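BtGH115A (Bacteroides thetaiotaomicron, PDB 5BY3) is a family GH115 glycoside hydrolase, a 4-O-methyl-alpha-glucuronidase with specificity for decorated arabinogalactans. Local coordinates at residues H114-A117 against Y118-E122; G34-A37 against P38-T42. All coordinates share one frame; numbering follows the deposited sequence.

The two contacts are local and lie in series, without nesting or crossing. Contact 2 comes first. It lies where the loop after strand 28-31 runs into helix 38-55, and fastens the end of that loop to the first helical turn. Contact 1 comes after strand 106-110, within the opening turns of helix 113-126, and closes no loop. Both strands belong to the mixed N-terminal sheet. The centres of the contacts are about 11 Å apart, and the two helices pack together. Thr116 CG2 lies 3.8 Å from Val40 CG1, and Ala117 CB lies beside the side chain of Val39. Thr72, the last residue of strand 68-72, is reached from both contacts.

Contact 1 of 2, residues H114-A117 against Y118-E122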
loop_
_atom_site.group_PDB
_atom_site.type_symbol
_atom_site.label_atom_id
_atom_site.label_comp_id
_atom_site.label_asym_id
_atom_site.label_seq_id
_atom_site.Cartn_x
_atom_site.Cartn_y
_atom_site.Cartn_z
ATOM N N HIS A 114 16.947 7.255 -15.664
ATOM C CA HIS A 114 16.244 6.298 -14.827
ATOM C C HIS A 114 16.090 4.957 -15.523
ATOM O O HIS A 114 16.364 3.902 -14.937
ATOM C CB HIS A 114 14.939 6.890 -14.307
ATOM C CG HIS A 114 15.155 7.797 -13.138
ATOM N ND1 HIS A 114 15.692 9.056 -13.271
ATOM C CD2 HIS A 114 14.991 7.599 -11.809
ATOM C CE1 HIS A 114 15.822 9.612 -12.078
ATOM N NE2 HIS A 114 15.391 8.753 -11.172
ATOM N N GLY A 115 15.776 5.015 -16.812
ATOM C CA GLY A 115 15.709 3.824 -17.645
ATOM C C GLY A 115 16.984 3.018 -17.639
ATOM O O GLY A 115 16.955 1.796 -17.552
ATOM N N THR A 116 18.112 3.691 -17.755
ATOM C CA THR A 116 19.392 3.023 -17.707
ATOM C C THR A 116 19.560 2.333 -16.336
ATOM O O THR A 116 19.906 1.158 -16.293
ATOM C CB THR A 116 20.515 4.030 -18.000
ATOM O OG1 THR A 116 20.231 4.660 -19.249
ATOM C CG2 THR A 116 21.895 3.349 -18.073
ATOM N N ALA A 117 19.269 3.061 -15.244
ATOM C CA ALA A 117 19.341 2.522 -13.883
ATOM C C ALA A 117 18.512 1.243 -13.735
ATOM O O ALA A 117 18.994 0.234 -13.174
ATOM C CB ALA A 117 18.893 3.562 -12.867
ATOM N N TYR A 118 17.280 1.278 -14.267
ATOM C CA TYR A 118 16.335 0.180 -14.087
ATOM C C TYR A 118 16.763 -1.052 -14.869
ATOM O O TYR A 118 16.571 -2.201 -14.389
ATOM C CB TYR A 118 14.921 0.633 -14.430
ATOM C CG TYR A 118 14.392 1.706 -13.514
ATOM C CD1 TYR A 118 14.706 1.685 -12.146
ATOM C CD2 TYR A 118 13.551 2.734 -13.989
ATOM C CE1 TYR A 118 14.221 2.631 -11.277
ATOM C CE2 TYR A 118 13.057 3.705 -13.105
ATOM C CZ TYR A 118 13.406 3.653 -11.749
ATOM O OH TYR A 118 12.964 4.580 -10.805
ATOM N N GLY A 119 17.364 -0.809 -16.050
ATOM C CA GLY A 119 18.021 -1.870 -16.867
ATOM C C GLY A 119 19.113 -2.661 -16.158
ATOM O O GLY A 119 19.132 -3.891 -16.205
ATOM N N ILE A 120 20.020 -1.922 -15.514
ATOM C CA ILE A 120 21.089 -2.451 -14.652
ATOM C C ILE A 120 20.560 -3.311 -13.498
ATOM O O ILE A 120 21.065 -4.417 -13.238
ATOM C CB ILE A 120 21.935 -1.289 -14.087
ATOM C CG1 ILE A 120 22.596 -0.528 -15.252
ATOM C CG2 ILE A 120 22.940 -1.819 -13.060
ATOM C CD1 ILE A 120 23.345 0.735 -14.881
ATOM N N LEU A 121 19.546 -2.789 -12.819
ATOM C CA LEU A 121 18.891 -3.474 -11.715
ATOM C C LEU A 121 18.022 -4.639 -12.150
ATOM O O LEU A 121 17.646 -5.446 -11.339
ATOM C CB LEU A 121 18.119 -2.472 -10.859
ATOM C CG LEU A 121 19.086 -1.572 -10.047
ATOM C CD1 LEU A 121 18.365 -0.482 -9.293
ATOM C CD2 LEU A 121 19.958 -2.342 -9.069
ATOM N N GLU A 122 17.743 -4.751 -13.440
ATOM C CA GLU A 122 17.032 -5.905 -13.982
ATOM C C GLU A 122 17.959 -7.103 -13.994
ATOM O O GLU A 122 17.521 -8.261 -13.828
ATOM C CB GLU A 122 16.555 -5.603 -15.409
ATOM C CG GLU A 122 15.771 -6.690 -16.123
ATOM C CD GLU A 122 14.604 -7.264 -15.322
ATOM O OE1 GLU A 122 13.824 -6.508 -14.668
ATOM O OE2 GLU A 122 14.455 -8.502 -15.383
#
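The ring of Tyr118 lies against the backbone of His114 one turn earlier. His114 O sits over one ring face, 3.2 Å from Tyr118 CD2. The same oxygen accepts Tyr118 N at 2.9 Å, so the bond and the ring share one carbonyl. Tyr118 CG stands beside its own backbone N (chi1 -64°), which leads the ring back along His114. The two side chains run side by side in the same direction. His114 CB is 3.9 Å from Tyr118 CE2, and Tyr118 OH lies at the edge of the imidazole, in its plane. Their polar ends bond elsewhere: His114 NE2 to Gly236 O, and Tyr118 OH to Ala208 O. These partners lie near strands 238-239 and 210-212 of the TIM barrel. This start of helix 113-126 therefore joins the N-terminal mixed sheet region to the barrel.

The helix core is regular and tight. Gly119 N, Ile120 N and Leu121 N bond to Gly115 O, Thr116 O and Ala117 O, the Ile120 bond being nearly straight at 169°. Ile120 CG1 also rests 3.3 Å from Thr116 O. Thr116 CG2 and Ile120 CD1 are 4.4 Å apart, and Val40 of helix 38-55 touches both side chains. Glu122 marks the looser side. It is partly exposed, does not touch 114-117, and makes a long, weak ion pair with Arg207.

Contact 2 of 2, residues G34-A37 against P38-T42; sequences GSEA and PVVRT
Glu36 O and Ala37 O face the first turn of the helix, and both find donors there. Arg41 NH1 reaches Glu36 O at 3.0 Å, with the oxygen at the edge of the guanidinium and in its plane. The bond is weak, because the angle at hydrogen is only 130°. A bend at chi3 (34°) folds the arginine back toward the loop.

Ala37 O takes two backbone donors. Val40 N is hydrogen-bonded to it at 2.8 Å and lies 48° above the carbonyl plane, so it is not on a lone pair. Arg41 N adds a weak bond at 3.4 Å. Val39 N is also near Ala37 O, but its poor angle rules out a bond. Pro38, the first helical residue, has no N-H to satisfy.

Ala37 is the N-cap residue of helix 38-55; its methyl side chain offers no capping acceptor. The helix is the connection in a beta-alpha-beta crossover from strand 28-31 to its parallel neighbour 59-62.

Further in, Pro38 O accepts Thr42 N at 2.8 Å, a regular bond of the helix.

On the side of the turn where Glu36 meets Val40 the packing is between aliphatic carbons. The Glu36 chain crosses Val40 obliquely, with Glu36 CG 3.6 Å from Val40 CG2. The bent glutamate then carries OE2 to Thr72 OG1, where it is hydrogen-bonded. Ala37 CB meets Val39 CG1 more loosely, at 4.1 Å.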
loop_
_atom_site.group_PDB
_atom_site.type_symbol
_atom_site.label_atom_id
_atom_site.label_comp_id
_atom_site.label_asym_id
_atom_site.label_seq_id
_atom_site.Cartn_x
_atom_site.Cartn_y
_atom_site.Cartn_z
ATOM N N GLY A 34 31.484 8.203 -18.129
ATOM C CA GLY A 34 31.519 8.993 -16.887
ATOM C C GLY A 34 30.546 10.154 -16.885
ATOM O O GLY A 34 30.381 10.831 -15.867
ATOM N N SER A 35 29.892 10.363 -18.027
ATOM C CA SER A 35 28.967 11.473 -18.244
ATOM C C SER A 35 27.555 11.169 -17.735
ATOM O O SER A 35 26.689 12.040 -17.735
ATOM C CB SER A 35 28.925 11.829 -19.742
ATOM O OG SER A 35 30.133 12.446 -20.183
ATOM N N GLU A 36 27.339 9.936 -17.278
ATOM C CA GLU A 36 26.002 9.460 -16.952
ATOM C C GLU A 36 25.515 9.935 -15.598
ATOM O O GLU A 36 26.317 10.126 -14.687
ATOM C CB GLU A 36 25.952 7.955 -17.014
ATOM C CG GLU A 36 24.691 7.499 -17.717
ATOM C CD GLU A 36 24.921 6.877 -19.087
ATOM O OE1 GLU A 36 26.068 6.714 -19.580
ATOM O OE2 GLU A 36 23.898 6.523 -19.676
ATOM N N ALA A 37 24.199 10.123 -15.484
ATOM C CA ALA A 37 23.593 10.677 -14.272
ATOM C C ALA A 37 23.936 9.863 -12.992
ATOM O O ALA A 37 24.203 8.658 -13.078
ATOM C CB ALA A 37 22.103 10.813 -14.454
ATOM N N PRO A 38 23.978 10.521 -11.824
ATOM C CA PRO A 38 24.322 9.828 -10.553
ATOM C C PRO A 38 23.589 8.490 -10.330
ATOM O O PRO A 38 24.204 7.485 -9.906
ATOM C CB PRO A 38 23.925 10.845 -9.476
ATOM C CG PRO A 38 23.618 12.153 -10.220
ATOM C CD PRO A 38 24.028 11.985 -11.655
ATOM N N VAL A 39 22.306 8.482 -10.683
ATOM C CA VAL A 39 21.435 7.344 -10.485
ATOM C C VAL A 39 21.981 6.156 -11.253
ATOM O O VAL A 39 21.865 5.011 -10.778
ATOM C CB VAL A 39 19.957 7.692 -10.817
ATOM C CG1 VAL A 39 19.788 8.162 -12.266
ATOM C CG2 VAL A 39 19.013 6.550 -10.471
ATOM N N VAL A 40 22.627 6.415 -12.398
ATOM C CA VAL A 40 23.214 5.325 -13.173
ATOM C C VAL A 40 24.402 4.742 -12.397
ATOM O O VAL A 40 24.505 3.535 -12.229
ATOM C CB VAL A 40 23.585 5.736 -14.634
ATOM C CG1 VAL A 40 24.278 4.600 -15.392
ATOM C CG2 VAL A 40 22.340 6.141 -15.392
ATOM N N ARG A 41 25.260 5.609 -11.881
ATOM C CA ARG A 41 26.445 5.157 -11.160
ATOM C C ARG A 41 26.086 4.462 -9.846
ATOM O O ARG A 41 26.683 3.458 -9.510
ATOM C CB ARG A 41 27.463 6.297 -10.972
ATOM C CG ARG A 41 28.582 6.322 -12.036
ATOM C CD ARG A 41 29.129 7.728 -12.319
ATOM N NE ARG A 41 29.138 8.597 -11.124
ATOM C CZ ARG A 41 28.437 9.728 -10.975
ATOM N NH1 ARG A 41 27.652 10.196 -11.952
ATOM N NH2 ARG A 41 28.530 10.410 -9.836
ATOM N N THR A 42 25.061 4.958 -9.169
ATOM C CA THR A 42 24.560 4.366 -7.922
ATOM C C THR A 42 24.094 2.922 -8.110
ATOM O O THR A 42 24.375 2.089 -7.265
ATOM C CB THR A 42 23.409 5.195 -7.355
ATOM O OG1 THR A 42 23.831 6.549 -7.232
ATOM C CG2 THR A 42 23.035 4.697 -5.998
#